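Local structure of oxysterol-binding protein homolog 3 (4IC4) at residues 72-83 / 128-139. The protein transfers lipids between membranes by carrying them in a hydrophobic pocket and maintains sterol distribution; the part described here is its OSBP-related domain. Numbering follows the deposited sequence.
Sequences LQLISETFEYAP and FELIREDMGFRL
The ring of Phe128 meets helix 72-76 with one face and an edge. Gln73 CG sits over the centre of that face, 3.5 Å from the centroid and 7° off the normal, a CH-pi contact. At the edge, in the ring plane, Ser76 OG lies 3.3 Å from Phe128 CD2. Chi1 of Phe128 (177°) turns CG away from the backbone N and carries the ring from strand 128-132 to the helix, and Leu72 CB packs on Phe128 CB at its root. Replacing Phe128 by an alanine would probably open a gap between strand and helix and leave the Gln73 chain without the ring face it lies on.

Farther along, Leu139 CD1 touches Phe79 CD2 at 3.5 Å, while Ala82 CB rests obliquely on Phe137, 3.5 Å from its CE2. At the hairpin end Met135 SD lies 3.5 Å from Pro83 CD.

Behind this shell, Ser76 OG donates to Leu72 O (2.9 Å), and Gln73 OE1 is held by Ser70 N. A G1 bulge, Gly136 and Phe137 facing Arg132, shapes the hairpin turn, where Arg132 grips Asp134 side-on through NE and NH2.

No hydrogen bond joins the two segments, and Ser76 OG and Gln73 OE1 are satisfied locally, so the fit of helix and turn on this antiparallel hairpin of the lipid-transfer domain depends on side-chain shape, with the Phe128 ring as its main surface.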
# COMPACT_ATOMS: atom_id res chain seq x y z
N LEU A 72 -6.28 -1.74 -2.34
CA LEU A 72 -5.44 -1.52 -3.52
C LEU A 72 -4.84 -0.12 -3.43
O LEU A 72 -3.67 0.09 -3.76
CB LEU A 72 -6.26 -1.65 -4.80
CG LEU A 72 -6.84 -3.04 -5.11
CD1 LEU A 72 -7.74 -2.95 -6.34
CD2 LEU A 72 -5.71 -4.03 -5.35
N GLN A 73 -5.65 0.84 -2.98
CA GLN A 73 -5.17 2.21 -2.85
C GLN A 73 -4.15 2.31 -1.71
O GLN A 73 -3.13 3.00 -1.83
CB GLN A 73 -6.37 3.15 -2.63
CG GLN A 73 -7.23 3.25 -3.89
CD GLN A 73 -8.54 3.99 -3.69
OE1 GLN A 73 -9.31 3.68 -2.79
NE2 GLN A 73 -8.80 4.96 -4.56
N LEU A 74 -4.40 1.61 -0.60
CA LEU A 74 -3.47 1.63 0.53
C LEU A 74 -2.09 1.12 0.11
O LEU A 74 -1.08 1.76 0.38
CB LEU A 74 -3.98 0.74 1.67
CG LEU A 74 -2.93 0.48 2.76
CD1 LEU A 74 -2.65 1.77 3.50
CD2 LEU A 74 -3.42 -0.59 3.72
N ILE A 75 -2.05 -0.03 -0.55
CA ILE A 75 -0.77 -0.58 -0.96
C ILE A 75 -0.07 0.31 -1.99
O ILE A 75 1.16 0.33 -2.08
CB ILE A 75 -0.94 -2.02 -1.47
CG1 ILE A 75 -1.46 -2.89 -0.31
CG2 ILE A 75 0.39 -2.56 -1.99
CD1 ILE A 75 -1.74 -4.32 -0.69
N SER A 76 -0.85 1.08 -2.76
CA SER A 76 -0.26 1.99 -3.74
C SER A 76 0.54 3.09 -3.06
O SER A 76 1.37 3.74 -3.69
CB SER A 76 -1.35 2.63 -4.60
OG SER A 76 -1.97 1.67 -5.43
N GLU A 77 0.29 3.30 -1.76
CA GLU A 77 1.03 4.31 -1.02
C GLU A 77 2.49 3.88 -0.86
O GLU A 77 3.34 4.67 -0.45
CB GLU A 77 0.38 4.57 0.34
CG GLU A 77 -1.00 5.20 0.21
CD GLU A 77 -1.66 5.50 1.55
OE1 GLU A 77 -1.20 6.41 2.27
OE2 GLU A 77 -2.64 4.80 1.87
N THR A 78 2.76 2.62 -1.18
CA THR A 78 4.12 2.10 -1.14
C THR A 78 4.96 2.95 -2.10
O THR A 78 6.18 3.05 -1.94
CB THR A 78 4.15 0.62 -1.62
OG1 THR A 78 3.54 -0.21 -0.63
CG2 THR A 78 5.59 0.16 -1.86
N PHE A 79 4.30 3.58 -3.06
CA PHE A 79 4.98 4.40 -4.06
C PHE A 79 4.93 5.92 -3.86
O PHE A 79 5.29 6.68 -4.75
CB PHE A 79 4.44 4.03 -5.45
CG PHE A 79 4.79 2.63 -5.86
CD1 PHE A 79 6.04 2.34 -6.41
CD2 PHE A 79 3.89 1.59 -5.64
CE1 PHE A 79 6.39 1.03 -6.72
CE2 PHE A 79 4.24 0.27 -5.95
CZ PHE A 79 5.49 -0.00 -6.49
N GLU A 80 4.52 6.35 -2.67
CA GLU A 80 4.46 7.78 -2.38
C GLU A 80 5.81 8.45 -2.63
O GLU A 80 5.87 9.58 -3.11
CB GLU A 80 4.05 8.02 -0.91
CG GLU A 80 4.02 9.49 -0.53
CD GLU A 80 3.69 9.74 0.94
OE1 GLU A 80 3.41 8.77 1.68
OE2 GLU A 80 3.71 10.92 1.34
N TYR A 81 6.90 7.75 -2.30
CA TYR A 81 8.24 8.30 -2.47
C TYR A 81 9.01 7.62 -3.60
O TYR A 81 10.22 7.36 -3.50
CB TYR A 81 9.01 8.19 -1.15
CG TYR A 81 8.33 8.91 0.00
CD1 TYR A 81 8.45 10.29 0.18
CD2 TYR A 81 7.52 8.20 0.90
CE1 TYR A 81 7.79 10.95 1.22
CE2 TYR A 81 6.86 8.86 1.94
CZ TYR A 81 6.99 10.22 2.10
OH TYR A 81 6.33 10.85 3.13
N ALA A 82 8.29 7.36 -4.69
CA ALA A 82 8.86 6.74 -5.87
C ALA A 82 10.11 7.45 -6.40
O ALA A 82 10.98 6.81 -7.00
CB ALA A 82 7.80 6.67 -6.97
N PRO A 83 10.21 8.79 -6.22
CA PRO A 83 11.41 9.46 -6.73
C PRO A 83 12.71 8.89 -6.15
O PRO A 83 13.78 9.07 -6.72
CB PRO A 83 11.18 10.92 -6.33
CG PRO A 83 9.69 11.05 -6.48
CD PRO A 83 9.17 9.77 -5.85
N PHE A 128 -7.26 -0.71 -9.56
CA PHE A 128 -6.92 0.65 -9.18
C PHE A 128 -5.71 1.07 -9.98
O PHE A 128 -4.65 0.46 -9.89
CB PHE A 128 -6.61 0.80 -7.69
CG PHE A 128 -6.18 2.19 -7.31
CD1 PHE A 128 -7.05 3.26 -7.46
CD2 PHE A 128 -4.89 2.43 -6.85
CE1 PHE A 128 -6.64 4.56 -7.16
CE2 PHE A 128 -4.47 3.72 -6.54
CZ PHE A 128 -5.35 4.80 -6.69
N GLU A 129 -5.89 2.10 -10.80
CA GLU A 129 -4.79 2.62 -11.58
C GLU A 129 -4.33 3.90 -10.92
O GLU A 129 -5.10 4.58 -10.24
CB GLU A 129 -5.22 2.93 -13.02
CG GLU A 129 -6.21 4.10 -13.12
CD GLU A 129 -6.27 4.70 -14.52
OE1 GLU A 129 -6.04 5.92 -14.64
OE2 GLU A 129 -6.54 3.97 -15.49
N LEU A 130 -3.06 4.24 -11.12
CA LEU A 130 -2.51 5.47 -10.58
C LEU A 130 -1.42 5.98 -11.50
O LEU A 130 -0.33 5.41 -11.57
CB LEU A 130 -1.95 5.26 -9.17
CG LEU A 130 -1.36 6.52 -8.53
CD1 LEU A 130 -2.43 7.59 -8.37
CD2 LEU A 130 -0.75 6.17 -7.19
N ILE A 131 -1.74 7.06 -12.21
CA ILE A 131 -0.79 7.68 -13.12
C ILE A 131 -0.29 8.96 -12.46
O ILE A 131 -1.08 9.86 -12.16
CB ILE A 131 -1.46 8.05 -14.46
CG1 ILE A 131 -1.94 6.79 -15.18
CG2 ILE A 131 -0.48 8.83 -15.32
CD1 ILE A 131 -2.76 7.07 -16.42
N ARG A 132 1.01 9.03 -12.21
CA ARG A 132 1.59 10.22 -11.60
C ARG A 132 2.69 10.75 -12.51
O ARG A 132 3.87 10.45 -12.33
CB ARG A 132 2.16 9.90 -10.21
CG ARG A 132 1.10 9.58 -9.16
CD ARG A 132 0.20 10.78 -8.87
NE ARG A 132 0.97 11.93 -8.39
CZ ARG A 132 0.76 12.55 -7.23
NH1 ARG A 132 -0.20 12.13 -6.41
NH2 ARG A 132 1.52 13.58 -6.88
N GLU A 133 2.29 11.56 -13.48
CA GLU A 133 3.21 12.15 -14.44
C GLU A 133 4.29 12.97 -13.74
O GLU A 133 5.43 13.04 -14.20
CB GLU A 133 2.45 13.03 -15.42
CG GLU A 133 3.27 13.52 -16.61
CD GLU A 133 3.73 12.38 -17.50
OE1 GLU A 133 4.51 11.53 -17.02
OE2 GLU A 133 3.31 12.33 -18.68
N ASP A 134 3.92 13.60 -12.62
CA ASP A 134 4.86 14.41 -11.86
C ASP A 134 6.03 13.59 -11.33
O ASP A 134 7.11 14.12 -11.10
CB ASP A 134 4.15 15.09 -10.68
CG ASP A 134 3.46 14.10 -9.77
OD1 ASP A 134 3.71 14.14 -8.55
OD2 ASP A 134 2.67 13.28 -10.27
N MET A 135 5.81 12.29 -11.15
CA MET A 135 6.87 11.41 -10.67
C MET A 135 7.32 10.43 -11.75
O MET A 135 8.12 9.53 -11.50
CB MET A 135 6.41 10.65 -9.42
CG MET A 135 6.24 11.57 -8.21
SD MET A 135 5.90 10.68 -6.68
CE MET A 135 4.14 10.50 -6.79
N GLY A 136 6.78 10.62 -12.95
CA GLY A 136 7.14 9.79 -14.08
C GLY A 136 6.74 8.33 -14.05
O GLY A 136 7.33 7.52 -14.77
N PHE A 137 5.73 7.96 -13.26
CA PHE A 137 5.34 6.56 -13.23
C PHE A 137 3.85 6.34 -13.32
O PHE A 137 3.04 7.26 -13.16
CB PHE A 137 5.88 5.88 -11.95
CG PHE A 137 5.07 6.17 -10.71
CD1 PHE A 137 3.90 5.46 -10.44
CD2 PHE A 137 5.50 7.12 -9.79
CE1 PHE A 137 3.17 5.70 -9.27
CE2 PHE A 137 4.78 7.37 -8.62
CZ PHE A 137 3.61 6.66 -8.36
N ARG A 138 3.49 5.10 -13.62
CA ARG A 138 2.09 4.71 -13.68
C ARG A 138 2.02 3.36 -13.00
O ARG A 138 2.97 2.57 -13.05
CB ARG A 138 1.59 4.61 -15.12
CG ARG A 138 2.22 3.49 -15.93
CD ARG A 138 1.69 3.52 -17.34
NE ARG A 138 2.19 2.41 -18.14
CZ ARG A 138 2.02 2.31 -19.45
NH1 ARG A 138 1.38 3.26 -20.11
NH2 ARG A 138 2.49 1.25 -20.10
N LEU A 139 0.89 3.10 -12.37
CA LEU A 139 0.71 1.85 -11.66
C LEU A 139 -0.66 1.29 -11.95
O LEU A 139 -1.63 2.03 -12.14
CB LEU A 139 0.86 2.12 -10.15
CG LEU A 139 0.47 1.09 -9.09
CD1 LEU A 139 1.14 1.47 -7.77
CD2 LEU A 139 -1.04 1.04 -8.93